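Side-chain contacts in D-glycero-D-manno-heptose 1-phosphate kinase (Bacteroides thetaiotaomicron, PDB 3K85), which probably transfers a phosphate from ATP to a heptose sugar, being a kinase of the GHMP family: residues K125-I128 and E129-S132; M187-W190 and I191-L195. All blocks are in the same frame, centred on the assembly; numbering follows the deposited sequence.

Interaction 1 (K125-I128 and E129-S132); sequences KAFI and EWLS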
loop_
_atom_site.group_PDB
_atom_site.type_symbol
_atom_site.label_atom_id
_atom_site.label_comp_id
_atom_site.label_asym_id
_atom_site.label_seq_id
_atom_site.Cartn_x
_atom_site.Cartn_y
_atom_site.Cartn_z
ATOM N N LYS A 125 21.391 8.005 4.215
ATOM C CA LYS A 125 21.456 6.664 3.673
ATOM C C LYS A 125 22.891 6.258 3.368
ATOM O O LYS A 125 23.281 5.109 3.616
ATOM C CB LYS A 125 20.586 6.549 2.422
ATOM C CG LYS A 125 19.290 5.781 2.652
ATOM C CD LYS A 125 19.600 4.363 3.141
ATOM C CE LYS A 125 18.362 3.489 3.172
ATOM N NZ LYS A 125 17.255 4.165 3.898
ATOM N N ALA A 126 23.693 7.185 2.845
ATOM C CA ALA A 126 25.078 6.838 2.547
ATOM C C ALA A 126 25.777 6.500 3.857
ATOM O O ALA A 126 26.465 5.488 3.942
ATOM C CB ALA A 126 25.787 7.987 1.850
ATOM N N PHE A 127 25.588 7.335 4.881
ATOM C CA PHE A 127 26.209 7.073 6.182
ATOM C C PHE A 127 25.713 5.755 6.783
ATOM O O PHE A 127 26.518 4.958 7.285
ATOM C CB PHE A 127 25.959 8.235 7.161
ATOM C CG PHE A 127 26.935 9.378 7.004
ATOM C CD1 PHE A 127 28.245 9.264 7.468
ATOM C CD2 PHE A 127 26.558 10.557 6.362
ATOM C CE1 PHE A 127 29.161 10.309 7.293
ATOM C CE2 PHE A 127 27.463 11.598 6.182
ATOM C CZ PHE A 127 28.767 11.472 6.650
ATOM N N ILE A 128 24.404 5.516 6.721
ATOM C CA ILE A 128 23.845 4.273 7.260
ATOM C C ILE A 128 24.489 3.065 6.575
ATOM O O ILE A 128 24.935 2.123 7.237
ATOM C CB ILE A 128 22.317 4.214 7.049
ATOM C CG1 ILE A 128 21.648 5.364 7.807
ATOM C CG2 ILE A 128 21.784 2.849 7.481
ATOM C CD1 ILE A 128 20.170 5.548 7.501
ATOM N N GLU A 129 24.534 3.096 5.246
ATOM C CA GLU A 129 25.149 2.023 4.461
ATOM C C GLU A 129 26.627 1.908 4.854
ATOM O O GLU A 129 27.151 0.823 5.113
ATOM C CB GLU A 129 25.038 2.366 2.972
ATOM C CG GLU A 129 25.492 1.278 2.029
ATOM C CD GLU A 129 24.700 0.001 2.198
ATOM O OE1 GLU A 129 23.455 0.083 2.319
ATOM O OE2 GLU A 129 25.325 -1.085 2.202
ATOM N N TRP A 130 27.281 3.059 4.885
ATOM C CA TRP A 130 28.691 3.206 5.244
ATOM C C TRP A 130 28.995 2.599 6.632
ATOM O O TRP A 130 29.805 1.679 6.759
ATOM C CB TRP A 130 29.000 4.719 5.186
ATOM C CG TRP A 130 30.317 5.273 5.706
ATOM C CD1 TRP A 130 30.553 6.578 6.094
ATOM C CD2 TRP A 130 31.561 4.589 5.852
ATOM N NE1 TRP A 130 31.860 6.738 6.468
ATOM C CE2 TRP A 130 32.504 5.535 6.330
ATOM C CE3 TRP A 130 31.978 3.274 5.627
ATOM C CZ2 TRP A 130 33.835 5.198 6.586
ATOM C CZ3 TRP A 130 33.305 2.938 5.883
ATOM C CH2 TRP A 130 34.215 3.898 6.357
ATOM N N LEU A 131 28.313 3.084 7.666
ATOM C CA LEU A 131 28.583 2.617 9.026
ATOM C C LEU A 131 27.622 1.569 9.617
ATOM O O LEU A 131 27.534 1.435 10.838
ATOM C CB LEU A 131 28.644 3.835 9.952
ATOM C CG LEU A 131 29.364 5.053 9.347
ATOM C CD1 LEU A 131 29.030 6.302 10.136
ATOM C CD2 LEU A 131 30.851 4.813 9.313
ATOM N N SER A 132 26.926 0.823 8.761
ATOM C CA SER A 132 25.976 -0.198 9.216
ATOM C C SER A 132 25.159 0.272 10.419
ATOM O O SER A 132 25.036 -0.443 11.414
ATOM C CB SER A 132 26.711 -1.486 9.587
ATOM O OG SER A 132 27.410 -2.016 8.474
#

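Interaction 2 (M187-W190 and I191-L195); sequences MKRW and IVDEL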
loop_
_atom_site.group_PDB
_atom_site.type_symbol
_atom_site.label_atom_id
_atom_site.label_comp_id
_atom_site.label_asym_id
_atom_site.label_seq_id
_atom_site.Cartn_x
_atom_site.Cartn_y
_atom_site.Cartn_z
HETATM N N MSE A 187 0.184 0.750 -5.872
HETATM C CA MSE A 187 -0.602 1.358 -6.933
HETATM C C MSE A 187 -0.603 0.476 -8.174
HETATM O O MSE A 187 0.458 0.117 -8.679
HETATM C CB MSE A 187 -0.059 2.747 -7.277
HETATM C CG MSE A 187 -0.365 3.815 -6.237
HETATM SE SE MSE A 187 -2.271 4.281 -6.066
HETATM C CE MSE A 187 -2.497 5.173 -7.761
ATOM N N LYS A 188 -1.787 0.104 -8.647
ATOM C CA LYS A 188 -1.876 -0.705 -9.858
ATOM C C LYS A 188 -1.111 0.002 -10.992
ATOM O O LYS A 188 -1.215 1.212 -11.160
ATOM C CB LYS A 188 -3.345 -0.927 -10.243
ATOM C CG LYS A 188 -4.085 -1.830 -9.256
ATOM C CD LYS A 188 -5.230 -2.593 -9.911
ATOM C CE LYS A 188 -6.404 -1.676 -10.277
ATOM N NZ LYS A 188 -7.153 -1.172 -9.081
ATOM N N ARG A 189 -0.333 -0.752 -11.756
ATOM C CA ARG A 189 0.462 -0.169 -12.828
ATOM C C ARG A 189 -0.320 0.690 -13.824
ATOM O O ARG A 189 0.170 1.738 -14.254
ATOM C CB ARG A 189 1.222 -1.264 -13.598
ATOM C CG ARG A 189 2.114 -0.692 -14.696
ATOM C CD ARG A 189 2.753 -1.766 -15.552
ATOM N NE ARG A 189 1.767 -2.545 -16.294
ATOM C CZ ARG A 189 2.077 -3.532 -17.131
ATOM N NH1 ARG A 189 3.351 -3.859 -17.329
ATOM N NH2 ARG A 189 1.116 -4.192 -17.770
ATOM N N TRP A 190 -1.519 0.260 -14.197
ATOM C CA TRP A 190 -2.290 1.030 -15.152
ATOM C C TRP A 190 -2.738 2.389 -14.624
ATOM O O TRP A 190 -2.927 3.324 -15.398
ATOM C CB TRP A 190 -3.501 0.234 -15.643
ATOM C CG TRP A 190 -4.659 0.201 -14.698
ATOM C CD1 TRP A 190 -4.966 -0.788 -13.819
ATOM C CD2 TRP A 190 -5.687 1.193 -14.562
ATOM N NE1 TRP A 190 -6.120 -0.484 -13.144
ATOM C CE2 TRP A 190 -6.586 0.728 -13.580
ATOM C CE3 TRP A 190 -5.934 2.427 -15.171
ATOM C CZ2 TRP A 190 -7.723 1.457 -13.194
ATOM C CZ3 TRP A 190 -7.064 3.154 -14.783
ATOM C CH2 TRP A 190 -7.941 2.663 -13.806
ATOM N N ILE A 191 -2.912 2.510 -13.313
ATOM C CA ILE A 191 -3.326 3.791 -12.726
ATOM C C ILE A 191 -2.130 4.742 -12.783
ATOM O O ILE A 191 -2.261 5.928 -13.102
ATOM C CB ILE A 191 -3.785 3.610 -11.251
ATOM C CG1 ILE A 191 -5.093 2.816 -11.220
ATOM C CG2 ILE A 191 -3.951 4.963 -10.568
ATOM C CD1 ILE A 191 -5.536 2.458 -9.826
ATOM N N VAL A 192 -0.958 4.197 -12.494
ATOM C CA VAL A 192 0.264 4.980 -12.514
ATOM C C VAL A 192 0.544 5.461 -13.927
ATOM O O VAL A 192 0.860 6.636 -14.130
ATOM C CB VAL A 192 1.455 4.158 -12.016
ATOM C CG1 VAL A 192 2.730 4.998 -12.066
ATOM C CG2 VAL A 192 1.181 3.685 -10.600
ATOM N N ASP A 193 0.443 4.553 -14.900
ATOM C CA ASP A 193 0.651 4.920 -16.300
ATOM C C ASP A 193 -0.410 5.933 -16.753
ATOM O O ASP A 193 -0.104 6.894 -17.463
ATOM C CB ASP A 193 0.586 3.687 -17.215
ATOM C CG ASP A 193 1.858 2.872 -17.185
ATOM O OD1 ASP A 193 2.955 3.466 -17.216
ATOM O OD2 ASP A 193 1.763 1.633 -17.147
ATOM N N GLU A 194 -1.655 5.718 -16.345
ATOM C CA GLU A 194 -2.719 6.641 -16.724
ATOM C C GLU A 194 -2.448 8.014 -16.138
ATOM O O GLU A 194 -2.620 9.020 -16.822
ATOM C CB GLU A 194 -4.078 6.155 -16.224
ATOM C CG GLU A 194 -5.241 7.047 -16.653
ATOM C CD GLU A 194 -5.472 7.039 -18.163
ATOM O OE1 GLU A 194 -4.653 6.445 -18.899
ATOM O OE2 GLU A 194 -6.477 7.635 -18.614
ATOM N N LEU A 195 -2.039 8.052 -14.869
ATOM C CA LEU A 195 -1.759 9.317 -14.208
ATOM C C LEU A 195 -0.554 10.004 -14.845
ATOM O O LEU A 195 -0.566 11.220 -15.045
ATOM C CB LEU A 195 -1.504 9.105 -12.707
ATOM C CG LEU A 195 -1.546 10.381 -11.852
ATOM C CD1 LEU A 195 -2.991 10.864 -11.707
ATOM C CD2 LEU A 195 -0.948 10.113 -10.488
#

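Interaction 1 (K125-I128 and E129-S132)
Phe127 and Leu131, one helical turn apart, meet twice: through the backbone, and side by side through their side chains, which point the same way. In the backbone, Leu131 N donates to Phe127 O at 2.6 Å with an almost straight N-H...O angle of 177°. The two preceding carbonyls are satisfied in the same i to i+4 pattern of an alpha-helix: Lys125 O accepts from Glu129 N at 2.9 Å, and Ala126 O from Trp130 N at 2.7 Å. Beyond these bonds the helix closes in a Schellman motif. Ser132 is the first residue to leave helical geometry; it takes a positive phi, and two bonds run back into the last turn.

The side chains add no polar pairs across this turn. Glu129 brings only CB near it, 3.3 Å from Lys125 O, and its chain then bends so that the carboxylate leads away. Apolar contact centres on Phe127. Its CD1 lies 3.8 Å from Trp130 CD1, at the edge of the indole and near its plane. The two rings are oblique, with the phenyl and pyrrole planes 37° apart, neither stacked nor edge-to-face. Trp130 turns CG anti to its own N (chi1 170°), which carries the indole out beside Phe127. Leu131 divides its branches: CD1 reaches the phenyl edge, 4.1 Å from Phe127 CD1, while CD2 sits 3.4 Å above the plane of the Trp130 ring, offset toward its rim.

This is the C-terminal end of helix 115-131, in the GHMP kinase N-terminal domain. Phe127 and Leu131 face helix 79-91, touching Val84, Tyr85 and Ile88, whereas Ala126 and Trp130 rest on strands 4-15 and 39-47, against Ser6, Val4, Cys43 and Ile45.

Interaction 2 (M187-W190 and I191-L195)
The indole of Trp190 lies flat against the side chain of Ile191, the next residue along. This CH-pi contact sets Ile191 CG1 3.5 Å from the centroid of the six-membered ring, only 14° off its normal and so over the face. Trp190 has CG between its backbone N and carbonyl carbon (chi1 79°), which folds the ring back over the start of Ile191. With an alanine in place of Ile191, the ring would probably lose the CH-pi partner on this face and be freer to turn.

Other apolar contact rests on Met187, present as selenomethionine: Met187 CB lies 3.7 Å from Val192 CG2. The Met187 side chain crosses that of Ile191 at about a right angle, though the exact placing of its methyl there is doubtful.

The backbone bonds belong to the first turn of helix 189-197, with Lys188 at the N-cap position. Lys188 O accepts from Val192 N at 3.3 Å and, weakly, from Ile191 N at 3.0 Å, so one carbonyl serves two amides. Arg189 O accepts from Asp193 N, and Trp190 O from Glu194 N, each at 2.9 Å. The helix follows strand 179-185 and leads to strand 199-202 of the three-stranded antiparallel sheet; Met187 and Leu195 both touch Phe169 of strand 169-175, while Glu194 and Leu195 meet helix 251-264.

Arg189 and Asp193 bring opposite charges near each other without a salt bridge. Asp193 OD2 is 4.3 Å from Arg189 NE and well out of the guanidinium plane, so no N-H points at it. It lies against the aliphatic chain instead, 3.4 Å from Arg189 CG. Lys188 runs its bent side chain past Ile191 CD1, and its NZ makes a long, weak ion pair with Asp137 of the second subunit.

In the fold
Interactions 1 and 2 sit at opposite ends of their helices and do not touch: their centres are 33 Å apart and their nearest atoms about 20 Å. Interaction 1 finishes helix 115-131, packed between helix 79-91 and the large mixed sheet, and is partly buried. Interaction 2 starts helix 189-197 and is a surface contact, with Ile191 its buried member. Both pair an aromatic ring with aliphatic groups, in interaction 1 where other helices and strands pack, in interaction 2 on an exposed tryptophan with Arg189 and Asp193 nearby. Both use i to i+4 backbone bonds, but one adds a Schellman ending and the other an N-cap. Only Lys188 of interaction 2 comes within reach of the second subunit.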